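Local structure of nicotinate-nucleotide--dimethylbenzimidazole phosphoribosyltransferase (Thermus thermophilus HB8, 1WX1) at the interface of chains A and B. The protein catalyses transfer of the phosphoribosyl group of nicotinate mononucleotide to 5,6-dimethylbenzimidazole, giving alpha-ribazole 5'-phosphate for cobalamin biosynthesis. Numbering follows the deposited sequence. Chains: chain A/B, nicotinate-nucleotide--dimethylbenzimidazole phosphoribosyltransferase.

Contact 1: the interface of chains A and B. Residues chain A 84, 87-88, 310; chain B 23, 26, 317, 321, 324.
The backbone carbonyl oxygen O of B:Ala317 lies 3.5 Å from ring carbon CE1 of A:Phe88, a van der Waals approach of a polar atom to an aromatic ring rather than a bond. It belongs to an apolar patch of the two-fold symmetric interface, probably that of a dimer, of this CobT-family phosphoribosyltransferase, where helix 84-91 of chain A packs on helix 306-321 of chain B. The A:Phe88 side chain leaves its helix with CG opposite the carbonyl carbon (chi1 -68°), which carries the ring across to the partner. There its rim meets several groups: CE1 touches the gamma-methylene CG1 of B:Ile321 at 3.7 Å, while CE2 rests 3.9 Å from the methyl CD2 of B:Leu23, a side chain arriving from the opposite direction. Over one face, displaced toward the rim, sits CD2 of A:Leu310 from the ring's own chain. That same methyl bears on CB of B:Ala317 at 3.5 Å, and the other branch, CD1, meets CD1 of B:Leu26 tip to tip at 3.7 Å. With A:Phe88 cut back to an alanine, B:Leu23 and B:Ile321 would probably lose their aromatic partner and a gap would open beside the A:Leu310 methyl. In the loop after helix 306-321, B:Met324 lays its thioether against the first turn of helix 84-91 of chain A. SD stands 3.6 Å from CA of A:Ala84, and a bend at the last torsion (chi3 60°) brings the methyl CE near the backbone N of the same residue. The preceding methylene CG of B:Met324 packs 3.7 Å from CG of A:Gln87, the aliphatic part of the glutamine.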
loop_
_atom_site.group_PDB
_atom_site.type_symbol
_atom_site.label_atom_id
_atom_site.label_comp_id
_atom_site.label_asym_id
_atom_site.label_seq_id
_atom_site.Cartn_x
_atom_site.Cartn_y
_atom_site.Cartn_z
ATOM N N ALA A 84 -12.230 -0.957 -12.579
ATOM C CA ALA A 84 -11.442 -0.828 -11.361
ATOM C C ALA A 84 -10.239 0.079 -11.603
ATOM O O ALA A 84 -9.924 0.946 -10.782
ATOM C CB ALA A 84 -10.974 -2.209 -10.890
ATOM N N GLN A 87 -10.975 3.749 -11.341
ATOM C CA GLN A 87 -11.198 4.166 -9.960
ATOM C C GLN A 87 -9.896 4.301 -9.180
ATOM O O GLN A 87 -9.704 5.267 -8.437
ATOM C CB GLN A 87 -12.125 3.174 -9.251
ATOM C CG GLN A 87 -13.498 3.029 -9.895
ATOM C CD GLN A 87 -14.134 4.367 -10.243
ATOM O OE1 GLN A 87 -14.153 5.293 -9.433
ATOM N NE2 GLN A 87 -14.666 4.470 -11.458
ATOM N N PHE A 88 -9.002 3.334 -9.347
ATOM C CA PHE A 88 -7.725 3.369 -8.650
ATOM C C PHE A 88 -6.844 4.495 -9.180
ATOM O O PHE A 88 -6.140 5.153 -8.416
ATOM C CB PHE A 88 -7.007 2.019 -8.786
ATOM C CG PHE A 88 -7.694 0.886 -8.059
ATOM C CD1 PHE A 88 -8.756 1.134 -7.187
ATOM C CD2 PHE A 88 -7.260 -0.425 -8.224
ATOM C CE1 PHE A 88 -9.377 0.093 -6.493
ATOM C CE2 PHE A 88 -7.874 -1.476 -7.535
ATOM C CZ PHE A 88 -8.936 -1.211 -6.663
ATOM N N LEU A 310 -2.132 1.062 -7.635
ATOM C CA LEU A 310 -2.313 1.158 -6.189
ATOM C C LEU A 310 -0.971 1.370 -5.491
ATOM O O LEU A 310 -0.912 1.926 -4.395
ATOM C CB LEU A 310 -2.964 -0.115 -5.648
ATOM C CG LEU A 310 -4.444 -0.322 -5.983
ATOM C CD1 LEU A 310 -4.902 -1.679 -5.480
ATOM C CD2 LEU A 310 -5.265 0.794 -5.348
ATOM N N LEU B 23 -10.898 -8.257 -6.342
ATOM C CA LEU B 23 -10.219 -7.133 -5.696
ATOM C C LEU B 23 -9.853 -7.457 -4.243
ATOM O O LEU B 23 -9.653 -6.567 -3.412
ATOM C CB LEU B 23 -11.073 -5.857 -5.793
ATOM C CG LEU B 23 -11.115 -5.260 -7.214
ATOM C CD1 LEU B 23 -12.025 -4.042 -7.267
ATOM C CD2 LEU B 23 -9.699 -4.880 -7.650
ATOM N N LEU B 26 -9.570 -5.535 -0.495
ATOM C CA LEU B 26 -10.128 -4.203 -0.664
ATOM C C LEU B 26 -11.647 -4.215 -0.771
ATOM O O LEU B 26 -12.294 -3.201 -0.517
ATOM C CB LEU B 26 -9.518 -3.518 -1.890
ATOM C CG LEU B 26 -8.009 -3.255 -1.800
ATOM C CD1 LEU B 26 -7.566 -2.422 -3.008
ATOM C CD2 LEU B 26 -7.683 -2.529 -0.502
ATOM N N ALA B 317 -8.845 4.458 -2.503
ATOM C CA ALA B 317 -9.041 3.590 -3.664
ATOM C C ALA B 317 -10.127 2.554 -3.368
ATOM O O ALA B 317 -10.976 2.267 -4.214
ATOM C CB ALA B 317 -7.731 2.893 -4.020
ATOM N N ILE B 321 -14.060 1.692 -5.285
ATOM C CA ILE B 321 -14.444 0.428 -5.911
ATOM C C ILE B 321 -15.946 0.394 -6.203
ATOM O O ILE B 321 -16.371 -0.011 -7.286
ATOM C CB ILE B 321 -14.084 -0.787 -5.012
ATOM C CG1 ILE B 321 -12.563 -0.936 -4.917
ATOM C CG2 ILE B 321 -14.726 -2.065 -5.565
ATOM C CD1 ILE B 321 -12.101 -2.089 -4.022
ATOM N N MET B 324 -17.432 1.795 -9.383
ATOM C CA MET B 324 -17.263 1.075 -10.642
ATOM C C MET B 324 -18.646 0.814 -11.219
ATOM O O MET B 324 -19.653 0.904 -10.514
ATOM C CB MET B 324 -16.592 -0.283 -10.415
ATOM C CG MET B 324 -15.095 -0.250 -10.187
ATOM S SD MET B 324 -14.511 -1.888 -9.743
ATOM C CE MET B 324 -14.993 -2.852 -11.225
#

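Contact 2: the interface of chains A and B. Residues chain A 320, 323-324; chain B 82, 87, 90.
Against the guanidinium of A:Arg320 two different groups meet: the imidazole of A:His323 covers one face, and the amide oxygen OE1 of B:Gln87 lies at the edge, in the plane. The histidine belongs to the same chain as the arginine, with CG 3.6 Å above the centre of the guanidinium plane. In return, NH1 of A:Arg320 stands over the middle of the imidazole ring, a flat-on-flat arrangement that should limit rotation of the arginine head. Across the interface the grip is side-on. NE of A:Arg320 donates a hydrogen bond of 2.9 Å to OE1 of B:Gln87, nearly in line with the C=O bond. NH2 of A:Arg320 donates a second, of 2.7 Å, to the same OE1 of B:Gln87, in the carbonyl plane and on a lone pair. One oxygen thus takes two N-H groups, and the guanidinium and amide planes are nearly coplanar, 22° apart. The positive charge of the arginine would probably polarise the amide carbonyl and strengthen the pair. Bends at chi2 and chi3 of the arginine chain curl the head back toward the glutamine; the two side chains as a whole cross at about a right angle although their flat ends are nearly coplanar. Below the heads the aliphatic parts pack, CB of A:Arg320 lying 3.7 Å from CB of B:Gln87. CB of A:His323 adds a contact of 3.4 Å to OE1 of B:Gln87, and CD1 of B:Leu90 borders NH2 of A:Arg320 at 4.0 Å. Beyond the glutamine, CA of A:Met324 approaches the carbonyl O of B:Gly82 at 3.5 Å. In the fold, A:Arg320 occupies the C-terminal end of helix 306-321, A:His323 and A:Met324 the loop that follows, while B:Gln87 and B:Leu90 lie on helix 84-91 and B:Gly82 in the loop just before it.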
loop_
_atom_site.group_PDB
_atom_site.type_symbol
_atom_site.label_atom_id
_atom_site.label_comp_id
_atom_site.label_asym_id
_atom_site.label_seq_id
_atom_site.Cartn_x
_atom_site.Cartn_y
_atom_site.Cartn_z
ATOM N N ARG A 320 9.912 10.716 -1.067
ATOM C CA ARG A 320 9.924 11.790 -0.076
ATOM C C ARG A 320 10.768 11.487 1.166
ATOM O O ARG A 320 11.149 12.402 1.897
ATOM C CB ARG A 320 8.495 12.121 0.366
ATOM C CG ARG A 320 7.587 12.632 -0.749
ATOM C CD ARG A 320 8.167 13.867 -1.425
ATOM N NE ARG A 320 8.478 14.935 -0.474
ATOM C CZ ARG A 320 8.912 16.143 -0.826
ATOM N NH1 ARG A 320 9.082 16.439 -2.109
ATOM N NH2 ARG A 320 9.180 17.055 0.103
ATOM N N HIS A 323 13.750 13.398 1.539
ATOM C CA HIS A 323 13.520 14.823 1.722
ATOM C C HIS A 323 13.415 15.137 3.218
ATOM O O HIS A 323 13.273 16.295 3.614
ATOM C CB HIS A 323 12.249 15.250 0.987
ATOM C CG HIS A 323 12.389 15.230 -0.505
ATOM N ND1 HIS A 323 12.570 16.381 -1.250
ATOM C CD2 HIS A 323 12.410 14.206 -1.385
ATOM C CE1 HIS A 323 12.695 16.059 -2.523
ATOM N NE2 HIS A 323 12.603 14.747 -2.638
ATOM N N MET A 324 13.480 14.098 4.045
ATOM C CA MET A 324 13.433 14.279 5.492
ATOM C C MET A 324 14.713 14.996 5.895
ATOM O O MET A 324 15.678 15.039 5.128
ATOM C CB MET A 324 13.407 12.935 6.221
ATOM C CG MET A 324 12.086 12.198 6.205
ATOM S SD MET A 324 12.306 10.552 6.904
ATOM C CE MET A 324 12.683 10.952 8.623
ATOM N N GLY B 82 10.395 18.341 8.775
ATOM C CA GLY B 82 11.523 17.482 8.455
ATOM C C GLY B 82 11.438 16.026 8.878
ATOM O O GLY B 82 12.380 15.268 8.659
ATOM N N GLN B 87 6.680 14.167 5.485
ATOM C CA GLN B 87 6.891 13.766 4.098
ATOM C C GLN B 87 5.819 12.823 3.563
ATOM O O GLN B 87 5.354 12.985 2.434
ATOM C CB GLN B 87 8.270 13.129 3.943
ATOM C CG GLN B 87 9.414 14.074 4.277
ATOM C CD GLN B 87 9.314 15.394 3.529
ATOM O OE1 GLN B 87 9.136 15.421 2.312
ATOM N NE2 GLN B 87 9.434 16.496 4.257
ATOM N N LEU B 90 2.569 14.645 2.918
ATOM C CA LEU B 90 2.581 15.416 1.679
ATOM C C LEU B 90 2.227 14.528 0.494
ATOM O O LEU B 90 1.595 14.977 -0.462
ATOM C CB LEU B 90 3.960 16.040 1.449
ATOM C CG LEU B 90 4.376 17.156 2.409
ATOM C CD1 LEU B 90 5.831 17.540 2.149
ATOM C CD2 LEU B 90 3.454 18.361 2.229
#

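Contacts 1 and 2 lie about 27 Å apart between the centres of their C-alpha atoms. With chains exchanged, both set helix 84-91 against helix 306-321 and the loop after it; contact 1 adds B:Leu23, helix 24-37 of chain B and A:Leu310. A:Gln87 and B:Met324 of contact 1 recur as B:Gln87 and A:Met324 in contact 2, so the two-fold places a copy of contact 2's polar clasp beside contact 1. The centres lie about 26 Å from B:Glu304 (contact 1) and 29 Å from A:Glu304 (contact 2), so both patches probably serve assembly, though helix 306-321 begins just after this predicted proton acceptor.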